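Local coordinates for peptidoglycan-N-acetylglucosamine deacetylase BC_1974 (PDB 5N1J), which removes the N-acetyl group from N-acetylglucosamine residues of peptidoglycan, releasing acetate in a metal-dependent hydrolysis, at residues H59-N64 with M78-G83. Sequence-based numbering, arbitrary orientation.
Sequences HSMTHN and MKEDQG. With ZN (zinc ion), chain E; EDO (1,2-ethanediol), chain G.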
loop_
_atom_site.group_PDB
_atom_site.type_symbol
_atom_site.label_atom_id
_atom_site.label_comp_id
_atom_site.label_asym_id
_atom_site.label_seq_id
_atom_site.Cartn_x
_atom_site.Cartn_y
_atom_site.Cartn_z
ATOM N N HIS A 59 27.166 10.614 11.624
ATOM C CA HIS A 59 26.053 9.896 12.255
ATOM C C HIS A 59 25.105 10.894 12.952
ATOM O O HIS A 59 24.348 10.512 13.836
ATOM C CB HIS A 59 26.594 8.861 13.247
ATOM C CG HIS A 59 25.577 7.832 13.672
ATOM N ND1 HIS A 59 24.728 7.214 12.777
ATOM C CD2 HIS A 59 25.284 7.316 14.891
ATOM C CE1 HIS A 59 23.948 6.365 13.431
ATOM N NE2 HIS A 59 24.272 6.404 14.716
ATOM N N SER A 60 25.187 12.161 12.528
ATOM C CA SER A 60 24.313 13.283 12.905
ATOM C C SER A 60 24.826 14.028 14.138
ATOM O O SER A 60 25.866 13.678 14.707
ATOM C CB SER A 60 22.843 12.828 13.128
ATOM O OG SER A 60 22.656 12.368 14.464
ATOM N N MET A 61 24.104 15.080 14.515
ATOM C CA MET A 61 24.386 15.862 15.727
ATOM C C MET A 61 23.562 15.407 16.940
ATOM O O MET A 61 24.100 15.206 18.022
ATOM C CB MET A 61 24.107 17.349 15.477
ATOM C CG MET A 61 24.893 17.976 14.327
ATOM S SD MET A 61 26.677 18.091 14.655
ATOM C CE MET A 61 26.663 19.075 16.159
ATOM N N THR A 62 22.252 15.276 16.759
ATOM C CA THR A 62 21.348 15.012 17.875
ATOM C C THR A 62 21.020 13.530 18.064
ATOM O O THR A 62 20.632 13.118 19.153
ATOM C CB THR A 62 20.014 15.763 17.703
ATOM O OG1 THR A 62 19.344 15.266 16.539
ATOM C CG2 THR A 62 20.255 17.269 17.560
ATOM N N HIS A 63 21.163 12.735 17.002
ATOM C CA HIS A 63 20.733 11.336 17.024
ATOM C C HIS A 63 19.271 11.264 17.460
ATOM O O HIS A 63 18.857 10.302 18.102
ATOM C CB HIS A 63 21.616 10.501 17.958
ATOM C CG HIS A 63 21.676 9.041 17.611
ATOM N ND1 HIS A 63 20.660 8.157 17.916
ATOM C CD2 HIS A 63 22.645 8.307 17.014
ATOM C CE1 HIS A 63 20.997 6.944 17.509
ATOM N NE2 HIS A 63 22.209 7.004 16.979
ATOM N N ASN A 64 18.507 12.296 17.113
ATOM C CA ASN A 64 17.125 12.433 17.549
ATOM C C ASN A 64 16.188 12.133 16.388
ATOM O O ASN A 64 16.112 12.911 15.434
ATOM C CB ASN A 64 16.891 13.848 18.114
ATOM C CG ASN A 64 15.496 14.045 18.691
ATOM O OD1 ASN A 64 14.492 13.680 18.074
ATOM N ND2 ASN A 64 15.427 14.645 19.883
ATOM N N MET A 78 23.738 16.399 9.165
ATOM C CA MET A 78 24.862 15.699 8.574
ATOM C C MET A 78 25.889 16.716 8.046
ATOM O O MET A 78 27.093 16.531 8.202
ATOM C CB MET A 78 24.382 14.758 7.464
ATOM C CG MET A 78 23.582 13.540 7.992
ATOM S SD MET A 78 24.558 12.543 9.133
ATOM C CE MET A 78 23.373 11.274 9.642
ATOM N N LYS A 79 25.403 17.803 7.465
ATOM C CA LYS A 79 26.303 18.852 6.964
ATOM C C LYS A 79 27.065 19.515 8.110
ATOM O O LYS A 79 28.259 19.822 7.990
ATOM C CB LYS A 79 25.517 19.904 6.177
ATOM C CG LYS A 79 26.391 20.802 5.288
ATOM C CD LYS A 79 25.573 21.930 4.654
ATOM C CE LYS A 79 24.250 21.431 4.058
ATOM N NZ LYS A 79 24.313 21.178 2.587
ATOM N N GLU A 80 26.371 19.761 9.212
ATOM C CA GLU A 80 27.025 20.357 10.382
ATOM C C GLU A 80 28.102 19.423 10.946
ATOM O O GLU A 80 29.242 19.852 11.240
ATOM C CB GLU A 80 25.992 20.698 11.458
ATOM C CG GLU A 80 26.595 21.342 12.706
ATOM C CD GLU A 80 25.542 21.780 13.713
ATOM O OE1 GLU A 80 24.345 21.560 13.449
ATOM O OE2 GLU A 80 25.913 22.346 14.766
ATOM N N ASP A 81 27.740 18.150 11.079
ATOM C CA ASP A 81 28.660 17.099 11.519
ATOM C C ASP A 81 29.859 17.000 10.558
ATOM O O ASP A 81 31.023 16.873 10.979
ATOM C CB ASP A 81 27.897 15.772 11.606
ATOM C CG ASP A 81 28.592 14.728 12.466
ATOM O OD1 ASP A 81 29.494 15.072 13.256
ATOM O OD2 ASP A 81 28.207 13.541 12.362
ATOM N N GLN A 82 29.575 17.083 9.261
ATOM C CA GLN A 82 30.629 17.050 8.242
ATOM C C GLN A 82 31.676 18.150 8.468
ATOM O O GLN A 82 32.877 17.898 8.352
ATOM C CB GLN A 82 30.009 17.188 6.852
ATOM C CG GLN A 82 30.974 17.070 5.674
ATOM C CD GLN A 82 30.288 17.472 4.380
ATOM O OE1 GLN A 82 29.714 18.555 4.296
ATOM N NE2 GLN A 82 30.314 16.591 3.377
ATOM N N GLY A 83 31.220 19.355 8.810
ATOM C CA GLY A 83 32.123 20.486 9.016
ATOM C C GLY A 83 33.033 20.295 10.221
ATOM O O GLY A 83 34.201 20.683 10.181
HETATM ZN ZN ZN E . 23.385 5.367 16.309
HETATM C C1 EDO G . 30.308 21.031 5.899
HETATM O O1 EDO G . 29.751 21.902 6.868
HETATM C C2 EDO G . 31.635 21.575 5.402
HETATM O O2 EDO G . 32.663 20.609 5.502
HETATM O O HOH W 1 22.727 4.019 17.896
#
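The zinc-binding loop of the deacetylase, residues 59-64 just after strand 55-58, rests its backbone on helix 74-89 through His59 and Ser60, which meet Asp81 and Met78. Asp81 points from the helix toward the loop with CG anti to its own N (chi1 -161°), and its OD2 takes the N-H of His59 at 3.2 Å, nearly in line with the C-O bond. The N-H of Ser60 adds a weak second bond to the same oxygen. A carboxylate can accept from both amides, and this short one stays close to the helix backbone. Ser60 O also lies 3.3 Å from Asp81 OD2 without bonding, an unfavourable meeting of acceptors that the N-H groups probably offset. Beside it the flexible Met78 sets its thioether against the backbone at Ser60, with SD 3.5 Å from Ser60 N and CE 3.9 Å from Ser60 CB. On the outer side Met61, bent at chi2 and chi3, crosses Glu80 at about a right angle; its CE lies 3.6 Å from Glu80 OE2, and SD packs on the aliphatic CG.

Within the loop, Ser60 is small enough to fold its hydroxyl back on the main chain: OG gives its proton to His59 O at 2.6 Å, in the carbonyl plane, and accepts from His63 N at 3.0 Å, an ST motif. That link ties together the backbones of the two ligand histidines. Both bind zinc through NE2 at 2.1 Å, while ND1 of His59 donates to Arg97 O, which fixes the ring's rotation and probably strengthens its NE2 as a ligand. Asp10 and a water also coordinate the metal. An aspartate and two histidines four residues apart form the Asp-His-His metal triad characteristic of the NodB-type, family 4 carbohydrate esterases.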